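Local coordinates for protein pyridine synthase TbtD (Thermobispora bispora, PDB 5WA4) that probably builds the central pyridine ring of the thiopeptide antibiotic thiomuracin by a formal [4+2] aza-cycloaddition, recognising its substrate through an N-terminal leader peptide, at residues 166-171 and 323-328; 173-178 and 316-321. All blocks are in the same frame, centred on the assembly; numbering follows the deposited sequence.

Contact 1: 166-171 and 323-328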
loop_
_atom_site.group_PDB
_atom_site.type_symbol
_atom_site.label_atom_id
_atom_site.label_comp_id
_atom_site.label_asym_id
_atom_site.label_seq_id
_atom_site.Cartn_x
_atom_site.Cartn_y
_atom_site.Cartn_z
ATOM N N THR E 166 33.198 23.206 -0.404
ATOM C CA THR E 166 34.317 22.695 0.390
ATOM C C THR E 166 34.130 23.086 1.844
ATOM O O THR E 166 34.556 22.372 2.744
ATOM C CB THR E 166 35.692 23.219 -0.128
ATOM O OG1 THR E 166 35.749 23.076 -1.553
ATOM C CG2 THR E 166 36.863 22.434 0.501
ATOM N N ILE E 167 33.502 24.226 2.077
ATOM C CA ILE E 167 33.131 24.560 3.432
ATOM C C ILE E 167 32.095 23.539 3.922
ATOM O O ILE E 167 32.262 22.932 4.987
ATOM C CB ILE E 167 32.582 25.981 3.532
ATOM C CG1 ILE E 167 33.698 26.978 3.168
ATOM C CG2 ILE E 167 32.008 26.219 4.933
ATOM C CD1 ILE E 167 33.274 28.461 3.145
ATOM N N ALA E 168 31.062 23.319 3.114
ATOM C CA ALA E 168 30.031 22.347 3.442
ATOM C C ALA E 168 30.616 20.960 3.657
ATOM O O ALA E 168 30.184 20.239 4.555
ATOM C CB ALA E 168 28.989 22.302 2.384
ATOM N N PHE E 169 31.604 20.573 2.862
ATOM C CA PHE E 169 32.185 19.252 3.058
ATOM C C PHE E 169 32.766 19.159 4.468
ATOM O O PHE E 169 32.464 18.218 5.203
ATOM C CB PHE E 169 33.252 18.961 2.006
ATOM C CG PHE E 169 33.890 17.593 2.133
ATOM C CD1 PHE E 169 35.043 17.416 2.887
ATOM C CD2 PHE E 169 33.342 16.494 1.498
ATOM C CE1 PHE E 169 35.633 16.158 3.002
ATOM C CE2 PHE E 169 33.939 15.233 1.604
ATOM C CZ PHE E 169 35.085 15.070 2.351
ATOM N N ASP E 170 33.572 20.155 4.845
ATOM C CA ASP E 170 34.211 20.180 6.160
ATOM C C ASP E 170 33.161 20.106 7.295
ATOM O O ASP E 170 33.225 19.209 8.141
ATOM C CB ASP E 170 35.085 21.438 6.336
ATOM C CG ASP E 170 36.311 21.486 5.396
ATOM O OD1 ASP E 170 36.762 20.438 4.896
ATOM O OD2 ASP E 170 36.851 22.601 5.188
ATOM N N LEU E 171 32.194 21.027 7.298
ATOM C CA LEU E 171 31.177 21.067 8.351
ATOM C C LEU E 171 30.414 19.759 8.465
ATOM O O LEU E 171 30.306 19.184 9.551
ATOM C CB LEU E 171 30.195 22.210 8.116
ATOM C CG LEU E 171 30.858 23.580 8.204
ATOM C CD1 LEU E 171 29.837 24.719 8.091
ATOM C CD2 LEU E 171 31.701 23.678 9.469
ATOM N N LEU E 323 20.863 23.007 7.807
ATOM C CA LEU E 323 20.101 24.256 7.788
ATOM C C LEU E 323 21.030 25.486 7.719
ATOM O O LEU E 323 20.653 26.541 7.164
ATOM C CB LEU E 323 19.173 24.347 9.007
ATOM C CG LEU E 323 17.829 23.597 9.077
ATOM C CD1 LEU E 323 17.198 23.829 10.419
ATOM C CD2 LEU E 323 16.852 24.054 8.008
ATOM N N HIS E 324 22.239 25.330 8.264
ATOM C CA HIS E 324 23.294 26.339 8.202
ATOM C C HIS E 324 23.759 26.493 6.754
ATOM O O HIS E 324 23.766 27.588 6.213
ATOM C CB HIS E 324 24.456 25.920 9.103
ATOM C CG HIS E 324 25.606 26.890 9.165
ATOM N ND1 HIS E 324 25.454 28.220 9.511
ATOM C CD2 HIS E 324 26.940 26.704 8.975
ATOM C CE1 HIS E 324 26.639 28.807 9.527
ATOM N NE2 HIS E 324 27.558 27.907 9.213
ATOM N N LEU E 325 24.143 25.378 6.131
ATOM C CA LEU E 325 24.617 25.373 4.755
ATOM C C LEU E 325 23.588 26.036 3.819
ATOM O O LEU E 325 23.966 26.797 2.939
ATOM C CB LEU E 325 24.925 23.948 4.281
ATOM C CG LEU E 325 25.850 23.129 5.175
ATOM C CD1 LEU E 325 26.040 21.710 4.669
ATOM C CD2 LEU E 325 27.190 23.808 5.384
ATOM N N THR E 326 22.299 25.778 4.010
ATOM C CA THR E 326 21.299 26.500 3.225
ATOM C C THR E 326 21.404 28.010 3.505
ATOM O O THR E 326 21.150 28.840 2.627
ATOM C CB THR E 326 19.846 25.978 3.497
ATOM O OG1 THR E 326 19.602 24.813 2.700
ATOM C CG2 THR E 326 18.777 27.035 3.156
ATOM N N ARG E 327 21.815 28.376 4.713
ATOM C CA ARG E 327 21.942 29.794 5.048
ATOM C C ARG E 327 23.196 30.388 4.377
ATOM O O ARG E 327 23.288 31.601 4.171
ATOM C CB ARG E 327 22.013 29.977 6.559
ATOM C CG ARG E 327 21.540 31.300 7.069
ATOM C CD ARG E 327 21.721 31.295 8.568
ATOM N NE ARG E 327 21.522 32.600 9.177
ATOM C CZ ARG E 327 22.054 32.944 10.345
ATOM N NH1 ARG E 327 22.815 32.074 11.001
ATOM N NH2 ARG E 327 21.835 34.151 10.854
ATOM N N LEU E 328 24.155 29.521 4.048
ATOM C CA LEU E 328 25.381 29.930 3.361
ATOM C C LEU E 328 25.176 30.096 1.846
ATOM O O LEU E 328 26.019 30.680 1.166
ATOM C CB LEU E 328 26.510 28.923 3.603
ATOM C CG LEU E 328 26.971 28.652 5.038
ATOM C CD1 LEU E 328 28.177 27.724 5.051
ATOM C CD2 LEU E 328 27.284 29.938 5.771
#

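Contact 2: 173-178 and 316-321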
loop_
_atom_site.group_PDB
_atom_site.type_symbol
_atom_site.label_atom_id
_atom_site.label_comp_id
_atom_site.label_asym_id
_atom_site.label_seq_id
_atom_site.Cartn_x
_atom_site.Cartn_y
_atom_site.Cartn_z
ATOM N N VAL E 173 31.158 16.691 7.436
ATOM C CA VAL E 173 32.022 15.621 7.935
ATOM C C VAL E 173 32.320 15.771 9.437
ATOM O O VAL E 173 32.336 14.787 10.168
ATOM C CB VAL E 173 33.373 15.582 7.160
ATOM C CG1 VAL E 173 34.312 14.533 7.742
ATOM C CG2 VAL E 173 33.148 15.306 5.691
ATOM N N ALA E 174 32.555 17.005 9.882
ATOM C CA ALA E 174 33.012 17.262 11.246
ATOM C C ALA E 174 31.923 16.933 12.269
ATOM O O ALA E 174 32.190 16.303 13.306
ATOM C CB ALA E 174 33.458 18.701 11.399
ATOM N N THR E 175 30.700 17.362 11.961
ATOM C CA THR E 175 29.541 17.046 12.772
ATOM C C THR E 175 29.317 15.528 12.908
ATOM O O THR E 175 29.046 15.028 14.022
ATOM C CB THR E 175 28.295 17.721 12.203
ATOM O OG1 THR E 175 28.521 19.136 12.164
ATOM C CG2 THR E 175 27.079 17.449 13.068
ATOM N N ALA E 176 29.437 14.784 11.809
ATOM C CA ALA E 176 29.195 13.342 11.889
ATOM C C ALA E 176 30.292 12.646 12.653
ATOM O O ALA E 176 30.064 11.577 13.213
ATOM C CB ALA E 176 29.065 12.723 10.521
ATOM N N HIS E 177 31.496 13.223 12.671
ATOM C CA HIS E 177 32.600 12.547 13.361
ATOM C C HIS E 177 32.561 12.859 14.857
ATOM O O HIS E 177 32.666 11.964 15.698
ATOM C CB HIS E 177 33.962 12.936 12.779
ATOM C CG HIS E 177 35.079 12.075 13.274
ATOM N ND1 HIS E 177 35.008 10.699 13.279
ATOM C CD2 HIS E 177 36.274 12.391 13.831
ATOM C CE1 HIS E 177 36.120 10.202 13.793
ATOM N NE2 HIS E 177 36.903 11.208 14.135
ATOM N N ALA E 178 32.390 14.135 15.171
ATOM C CA ALA E 178 32.479 14.610 16.532
ATOM C C ALA E 178 31.201 14.353 17.325
ATOM O O ALA E 178 31.252 13.846 18.440
ATOM C CB ALA E 178 32.817 16.100 16.540
ATOM N N LEU E 316 19.202 15.895 15.220
ATOM C CA LEU E 316 18.795 17.298 15.263
ATOM C C LEU E 316 19.977 18.194 14.885
ATOM O O LEU E 316 19.821 19.273 14.292
ATOM C CB LEU E 316 18.259 17.684 16.641
ATOM C CG LEU E 316 17.735 19.119 16.697
ATOM C CD1 LEU E 316 16.320 19.204 17.244
ATOM C CD2 LEU E 316 18.673 19.970 17.526
ATOM N N VAL E 317 21.171 17.727 15.230
ATOM C CA VAL E 317 22.337 18.571 15.167
ATOM C C VAL E 317 22.945 18.476 13.735
ATOM O O VAL E 317 23.306 19.502 13.134
ATOM C CB VAL E 317 23.315 18.201 16.324
ATOM C CG1 VAL E 317 24.295 17.108 15.970
ATOM C CG2 VAL E 317 23.964 19.412 16.870
ATOM N N ILE E 318 22.981 17.281 13.147
ATOM C CA ILE E 318 23.322 17.185 11.733
ATOM C C ILE E 318 22.273 17.940 10.897
ATOM O O ILE E 318 22.598 18.529 9.871
ATOM C CB ILE E 318 23.438 15.717 11.241
ATOM C CG1 ILE E 318 24.123 15.664 9.877
ATOM C CG2 ILE E 318 22.105 15.084 11.092
ATOM C CD1 ILE E 318 25.657 15.634 9.967
ATOM N N ASN E 319 21.019 17.965 11.339
ATOM C CA ASN E 319 20.022 18.698 10.576
ATOM C C ASN E 319 20.200 20.196 10.696
ATOM O O ASN E 319 19.948 20.942 9.748
ATOM C CB ASN E 319 18.619 18.301 10.995
ATOM C CG ASN E 319 18.004 17.335 10.024
ATOM O OD1 ASN E 319 18.150 16.115 10.164
ATOM N ND2 ASN E 319 17.353 17.873 8.992
ATOM N N CYS E 320 20.649 20.633 11.859
ATOM C CA CYS E 320 20.950 22.032 12.055
ATOM C C CYS E 320 22.134 22.430 11.136
ATOM O O CYS E 320 22.172 23.531 10.590
ATOM C CB CYS E 320 21.248 22.300 13.543
ATOM S SG CYS E 320 19.733 22.521 14.588
ATOM N N THR E 321 23.090 21.525 10.952
ATOM C CA THR E 321 24.186 21.796 10.047
ATOM C C THR E 321 23.665 22.037 8.628
ATOM O O THR E 321 24.010 23.053 7.991
ATOM C CB THR E 321 25.197 20.657 10.021
ATOM O OG1 THR E 321 25.854 20.582 11.286
ATOM C CG2 THR E 321 26.230 20.896 8.935
#

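Contact 1: 166-171 and 323-328
Aliphatic packing carries most of this buried meeting of two nearly antiparallel helices, whose short segments 166-171 and 323-328 cross at 166° with axes 10.7 Å apart. Leu325 forks over the small residue Ala168: CD2 lies 3.7 Å from Ala168 CA, and CD1 lies 3.8 Å from Ala168 CB. Alanine suits the spot, because its single methyl lets both branches of the leucine reach the helix surface. Leu171 and Leu325 run alongside one another, pointing opposite ways, with Leu171 CD1 3.9 Å from Leu325 CD2. At the start of the first segment, Ile167 and Leu328 cross at about a right angle, and Ile167 CG2 is 4.1 Å from Leu328 CD1. The isoleucine makes this reach with its CG2 branch, which stands anti to the backbone N.

The aromatic part centres on His324, whose CG is anti to the backbone N (chi1 -178°). Leu171 CD1 meets the ring edge in plane, 3.6 Å from His324 CD2, while Leu328 CG of the same helix lies above one face, toward the rim. The imidazole also stacks with Trp249 of helix 244-265.

Asp170 forms a salt bridge to Arg226 outside the seam. Thr166 and Phe169 contact the bound peptide, Phe169 at an apolar side chain. With no hydrogen bond between the segments, their direct contact rests on apolar packing and is probably driven by exclusion of water.

Contact 2: 173-178 and 316-321
No flat group lies between segments 173-178 and 316-321. The imidazole of His177 stands apart from the seam and is held by its ring nitrogens, ND1 to the backbone N of Leu184 and NE2 to Glu235 OE1. The flat group that matters to the contact comes from helix 244-265: the indole of Trp249, whose NE1 is hydrogen-bonded to both Thr175 OG1 and Thr321 OG1, a single N-H shared between two oxygens.

These two threonines reach toward each other tip to tip, and Thr175 OG1 and Thr321 OG1 are 3.2 Å apart. Each OG1 is anti to its own carbonyl carbon (chi1 -58° in Thr175), so each hydroxyl sits beside the backbone N and close to the preceding turn. Thr175 OG1 is thereby also bonded to Leu171 O, and Thr321 OG1 makes a weak bond of 3.3 Å to Val317 O. Threonine suits both places, since its hydroxyl can use its own helix and the indole together while its methyl side packs.

In Thr175 this leaves CG2 anti to the backbone N, as the apolar side. Thr175 CG2 lies 4.0 Å from Val317 CG1 and 3.9 Å from Ile318 CD1. Ile318 crosses Thr175 obliquely; its CG1 is anti to the backbone N (chi1 -166°), and the second torsion brings Ile318 CD1 in, 4.3 Å from Ala176 N.

Axes 9.8 Å apart, at 169°, mark a closely packed antiparallel helix pair in the helical part of this protein of the lantibiotic dehydratase C-terminal family.

In the fold
Contacts 1 and 2 are successive parts of one seam between helices 164-178 and 307-328, their centres about 11 Å apart and joined by packing of Leu171 CB on Thr321 CG2. Both are core contacts; the centre of contact 1 is about 6 Å, and that of contact 2 about 12 Å, from the centre of the chain. The antiparallel course pairs the first helix's start with the second's end. Contact 1 is aliphatic with an imidazole, whereas contact 2 brings two hydroxyls into the interior. Trp249 of helix 244-265 spans the change, stacking on a ring in one and bonding to hydroxyls in the other. The bound peptide reaches 166-171; no other chain touches contact 2.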